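Local coordinates for secreted protein (Streptomyces lividans TK24, PDB 5LXZ) that binds copper and is probably a metalloradical oxidase of the galactose oxidase-like AA5 family, at residues 454-458 and 493-497; 401-405 and 435-439. The protein carries 1 engineered substitution. Where two conformers were deposited one is given. Numbering follows the deposited sequence.

Contact 1. Residues 454-458 and 493-497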
loop_
_atom_site.group_PDB
_atom_site.type_symbol
_atom_site.label_atom_id
_atom_site.label_comp_id
_atom_site.label_asym_id
_atom_site.label_seq_id
_atom_site.Cartn_x
_atom_site.Cartn_y
_atom_site.Cartn_z
ATOM N N PRO A 454 -10.645 11.771 14.527
ATOM C CA PRO A 454 -9.270 12.208 14.435
ATOM C C PRO A 454 -9.121 13.708 14.374
ATOM O O PRO A 454 -10.057 14.416 13.966
ATOM C CB PRO A 454 -8.771 11.597 13.101
ATOM C CG PRO A 454 -9.955 11.099 12.382
ATOM C CD PRO A 454 -11.149 11.094 13.313
ATOM N N LEU A 455 -7.951 14.185 14.768
ATOM C CA LEU A 455 -7.687 15.614 14.782
ATOM C C LEU A 455 -7.129 16.133 13.490
ATOM O O LEU A 455 -7.283 17.305 13.171
ATOM C CB LEU A 455 -6.712 15.951 15.910
ATOM C CG LEU A 455 -7.149 15.518 17.306
ATOM C CD1 LEU A 455 -6.095 15.855 18.351
ATOM C CD2 LEU A 455 -8.510 16.069 17.722
ATOM N N VAL A 456 -6.419 15.275 12.770
ATOM C CA VAL A 456 -5.733 15.667 11.565
ATOM C C VAL A 456 -6.321 14.865 10.396
ATOM O O VAL A 456 -6.453 13.641 10.491
ATOM C CB VAL A 456 -4.230 15.335 11.691
ATOM C CG1 VAL A 456 -3.456 15.624 10.403
ATOM C CG2 VAL A 456 -3.624 16.116 12.839
ATOM N N GLY A 457 -6.579 15.542 9.284
ATOM C CA GLY A 457 -7.054 14.915 8.071
ATOM C C GLY A 457 -5.967 14.121 7.388
ATOM O O GLY A 457 -4.821 14.541 7.331
ATOM N N ARG A 458 -6.332 12.940 6.891
ATOM C CA ARG A 458 -5.375 12.008 6.248
ATOM C C ARG A 458 -5.964 11.463 4.950
ATOM O O ARG A 458 -6.948 10.737 4.990
ATOM C CB ARG A 458 -4.991 10.877 7.221
ATOM C CG ARG A 458 -3.825 11.273 8.170
ATOM C CD ARG A 458 -3.435 10.186 9.124
ATOM N NE ARG A 458 -4.450 10.039 10.134
ATOM C CZ ARG A 458 -4.521 10.779 11.233
ATOM N NH1 ARG A 458 -5.487 10.526 12.085
ATOM N NH2 ARG A 458 -3.643 11.761 11.473
ATOM N N GLU A 493 1.435 16.906 5.154
ATOM C CA GLU A 493 1.108 16.875 6.552
ATOM C C GLU A 493 2.230 16.182 7.300
ATOM O O GLU A 493 2.443 14.985 7.155
ATOM C CB GLU A 493 -0.226 16.161 6.749
ATOM C CG GLU A 493 -0.606 15.989 8.201
ATOM C CD GLU A 493 -0.789 17.355 8.846
ATOM O OE1 GLU A 493 -1.829 18.023 8.571
ATOM O OE2 GLU A 493 0.137 17.738 9.584
ATOM N N GLN A 494 2.942 16.932 8.138
ATOM C CA GLN A 494 4.070 16.411 8.897
ATOM C C GLN A 494 3.727 16.065 10.324
ATOM O O GLN A 494 4.536 15.494 11.037
ATOM C CB GLN A 494 5.270 17.393 8.822
ATOM C CG GLN A 494 5.744 17.638 7.400
ATOM C CD GLN A 494 7.066 18.364 7.350
ATOM O OE1 GLN A 494 7.276 19.304 8.140
ATOM N NE2 GLN A 494 7.955 17.974 6.424
ATOM N N ARG A 495 2.493 16.327 10.736
ATOM C CA ARG A 495 2.105 15.958 12.071
ATOM C C ARG A 495 1.810 14.450 12.146
ATOM O O ARG A 495 1.371 13.833 11.162
ATOM C CB ARG A 495 0.895 16.746 12.512
ATOM C CG ARG A 495 1.189 18.227 12.692
ATOM C CD ARG A 495 -0.068 19.000 13.018
ATOM N NE ARG A 495 -0.967 19.011 11.891
ATOM C CZ ARG A 495 -2.197 19.492 11.914
ATOM N NH1 ARG A 495 -2.699 19.974 13.052
ATOM N NH2 ARG A 495 -2.946 19.436 10.827
ATOM N N ILE A 496 2.016 13.892 13.335
ATOM C CA ILE A 496 1.761 12.513 13.670
ATOM C C ILE A 496 0.650 12.531 14.740
ATOM O O ILE A 496 0.656 13.457 15.555
ATOM C CB ILE A 496 3.103 11.969 14.216
ATOM C CG1 ILE A 496 4.189 12.050 13.134
ATOM C CG2 ILE A 496 2.990 10.538 14.696
ATOM C CD1 ILE A 496 3.844 11.211 11.900
ATOM N N GLU A 497 -0.238 11.548 14.764
ATOM C CA GLU A 497 -1.208 11.424 15.837
ATOM C C GLU A 497 -1.057 10.067 16.487
ATOM O O GLU A 497 -0.696 9.075 15.830
ATOM C CB GLU A 497 -2.634 11.547 15.332
ATOM C CG GLU A 497 -3.150 12.950 15.148
ATOM C CD GLU A 497 -4.650 12.978 14.782
ATOM O OE1 GLU A 497 -4.988 12.842 13.616
ATOM O OE2 GLU A 497 -5.500 13.150 15.659
HETATM O O HOH W 1 -3.830 17.043 7.070
HETATM O O HOH W 2 -1.059 12.598 9.888
#
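A buried glutamate ties the link between two propeller blades to the third strand of the second. The link, 454-458, connects strand 447-450 to strand 462-466. Segment 493-497 runs through a turn into strand 496-500. Glu497 has the most surface covered, and its carboxylate meets both the backbone and a side chain of the loop. Leu455 N donates to Glu497 OE2 at 2.8 Å, and Val456 N donates to Glu497 OE1 at 2.9 Å. Two successive amides are thus held by the two oxygens of one carboxylate. Glu497 OE1 also takes a salt bridge from Arg458: both NH1 and NH2 of Arg458 lie 2.8 Å from it, at the edge of the guanidinium. The positive charge of Arg458 therefore balances the negative charge of the Glu497 carboxylate, and both residues are buried.

Val456 fills the middle of the contact. Its CG1 lies 3.4 Å from Glu493 OE1, and its CG2 packs over one face of the Arg495 guanidinium, 3.8 Å from CZ. Glu493 and Arg495 form their own salt bridge, with Arg495 NE 2.9 Å from Glu493 OE2, which holds that face in place. Two waters complete the joint. One links Gly457 O to Glu493 OE1, and the other links Arg458 NH2 to Arg495 O.

Strand 14-18 flanks the site: Trp15 touches Pro454, Leu455, Arg458 and Glu497. Strand 496-500 runs between strands 14-18 and 472-476, through backbone hydrogen bonds of Ile496 with Ile18 and of Glu497 with Phe474.

Contact 2. Residues 401-405 and 435-439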
loop_
_atom_site.group_PDB
_atom_site.type_symbol
_atom_site.label_atom_id
_atom_site.label_comp_id
_atom_site.label_asym_id
_atom_site.label_seq_id
_atom_site.Cartn_x
_atom_site.Cartn_y
_atom_site.Cartn_z
ATOM N N LEU A 401 -19.803 3.069 5.511
ATOM C CA LEU A 401 -19.388 4.349 6.028
ATOM C C LEU A 401 -20.487 5.364 5.728
ATOM O O LEU A 401 -21.428 5.070 4.967
ATOM C CB LEU A 401 -18.094 4.775 5.354
ATOM C CG LEU A 401 -16.937 3.789 5.498
ATOM C CD1 LEU A 401 -15.828 4.104 4.511
ATOM C CD2 LEU A 401 -16.406 3.778 6.913
ATOM N N GLU A 402 -20.372 6.547 6.290
ATOM C CA GLU A 402 -21.342 7.616 6.014
ATOM C C GLU A 402 -21.116 8.232 4.638
ATOM O O GLU A 402 -22.082 8.559 3.963
ATOM C CB GLU A 402 -21.347 8.699 7.111
ATOM C CG GLU A 402 -22.323 9.851 6.842
ATOM C CD GLU A 402 -22.150 11.078 7.712
ATOM O OE1 GLU A 402 -21.182 11.183 8.467
ATOM O OE2 GLU A 402 -23.046 11.975 7.631
ATOM N N LYS A 403 -19.868 8.397 4.218
ATOM C CA LYS A 403 -19.512 9.122 3.016
ATOM C C LYS A 403 -18.585 8.251 2.202
ATOM O O LYS A 403 -17.895 7.431 2.760
ATOM C CB LYS A 403 -18.743 10.390 3.399
ATOM C CG LYS A 403 -19.607 11.376 4.175
ATOM C CD LYS A 403 -18.769 12.505 4.707
ATOM C CE LYS A 403 -19.643 13.410 5.557
ATOM N NZ LYS A 403 -18.920 14.628 5.958
ATOM N N GLY A 404 -18.565 8.476 0.909
ATOM C CA GLY A 404 -17.578 7.842 0.067
ATOM C C GLY A 404 -16.204 8.255 0.553
ATOM O O GLY A 404 -15.939 9.414 0.826
ATOM N N THR A 405 -15.313 7.279 0.626
ATOM C CA THR A 405 -14.017 7.471 1.300
ATOM C C THR A 405 -12.878 6.837 0.526
ATOM O O THR A 405 -12.792 5.596 0.535
ATOM C CB THR A 405 -14.064 6.832 2.702
ATOM O OG1 THR A 405 -15.182 7.362 3.449
ATOM C CG2 THR A 405 -12.812 7.134 3.487
ATOM N N ILE A 435 -12.093 13.461 5.650
ATOM C CA ILE A 435 -13.172 12.965 6.493
ATOM C C ILE A 435 -12.578 12.739 7.874
ATOM O O ILE A 435 -11.838 11.771 8.079
ATOM C CB ILE A 435 -13.777 11.686 5.931
ATOM C CG1 ILE A 435 -14.346 11.941 4.540
ATOM C CG2 ILE A 435 -14.853 11.149 6.859
ATOM C CD1 ILE A 435 -14.614 10.654 3.755
ATOM N N LEU A 436 -12.933 13.577 8.831
ATOM C CA LEU A 436 -12.369 13.428 10.180
ATOM C C LEU A 436 -13.343 12.573 11.010
ATOM O O LEU A 436 -14.032 13.033 11.934
ATOM C CB LEU A 436 -11.970 14.776 10.820
ATOM C CG LEU A 436 -10.610 15.335 10.352
ATOM C CD1 LEU A 436 -10.596 15.692 8.874
ATOM C CD2 LEU A 436 -10.173 16.565 11.135
ATOM N N GLN A 437 -13.389 11.288 10.665
ATOM C CA GLN A 437 -14.225 10.296 11.322
ATOM C C GLN A 437 -13.444 9.035 11.522
ATOM O O GLN A 437 -12.592 8.702 10.672
ATOM C CB GLN A 437 -15.462 9.925 10.528
ATOM C CG GLN A 437 -16.385 11.087 10.267
ATOM C CD GLN A 437 -17.605 10.698 9.472
ATOM O OE1 GLN A 437 -17.763 9.568 9.020
ATOM N NE2 GLN A 437 -18.480 11.683 9.260
ATOM N N ALA A 438 -13.660 8.385 12.636
ATOM C CA ALA A 438 -13.091 7.083 12.936
ATOM C C ALA A 438 -14.155 6.142 13.438
ATOM O O ALA A 438 -15.079 6.572 14.163
ATOM C CB ALA A 438 -11.975 7.187 13.960
ATOM N N ARG A 439 -13.998 4.862 13.153
ATOM C CA ARG A 439 -14.900 3.829 13.533
ATOM C C ARG A 439 -14.129 2.601 13.954
ATOM O O ARG A 439 -13.024 2.336 13.461
ATOM C CB ARG A 439 -15.797 3.416 12.374
ATOM C CG ARG A 439 -16.763 4.488 11.936
ATOM C CD ARG A 439 -17.287 4.172 10.552
ATOM N NE ARG A 439 -18.346 5.114 10.184
ATOM C CZ ARG A 439 -18.152 6.374 9.819
ATOM N NH1 ARG A 439 -16.935 6.883 9.669
ATOM N NH2 ARG A 439 -19.215 7.178 9.589
HETATM O O HOH W 3 -17.938 8.225 6.588
#
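Ile435, Arg439 and Glu402 bury the most surface where two connections meet in this Kelch-type beta-propeller. Segment 401-405 belongs to the link between strand 395-397 of one blade and strand 409-412 of the next. Segment 435-439 leads into strand 438-442, the third strand of that next blade.

Ile435 points its side chain at the bend of the link. Its CD1 is 3.4 Å from Gly404 O, 3.4 Å from Thr405 OG1 and 4.2 Å from Lys403 CB. Thr405 OG1 donates to Lys403 O at 2.8 Å, within the part of the link that CD1 meets. Leu436 follows as the centre of an inverse gamma turn.

At the other end Arg439 lies beside Leu401, with CD of Arg439 3.8 Å from CD2 of Leu401. Its NH1 and NH2 each donate to Gln437 OE1 at 2.9 Å, so the guanidinium is fixed by a residue two positions earlier. Phe448 of strand 447-450 touches both Leu401 and Arg439.

Glu402 is exposed and supplies the one direct hydrogen bond between the segments. Gln437 NE2 donates to Glu402 OE1 at 2.9 Å, while water 3 joins Gln437 OE1, 2.8 Å away, to Lys403 N, 3.1 Å away.

In the fold
The two contacts come in series along the chain: 401-405 with 435-439 closes before 454-458 with 493-497 opens. Their centres are 15 Å apart, on the same side of the centre of the chain. Both involve the blade of strands 409-412, 418-421, 438-442 and 447-450. Contact 2 joins it to the link from the preceding blade, and contact 1 joins the link that leaves it to the blade that follows. They also touch directly. Pro454 CD packs 3.5 Å from Gln437 N, and Gly457 CA lies 3.7 Å from Leu436 CD1. Together they connect three consecutive blades of the propeller.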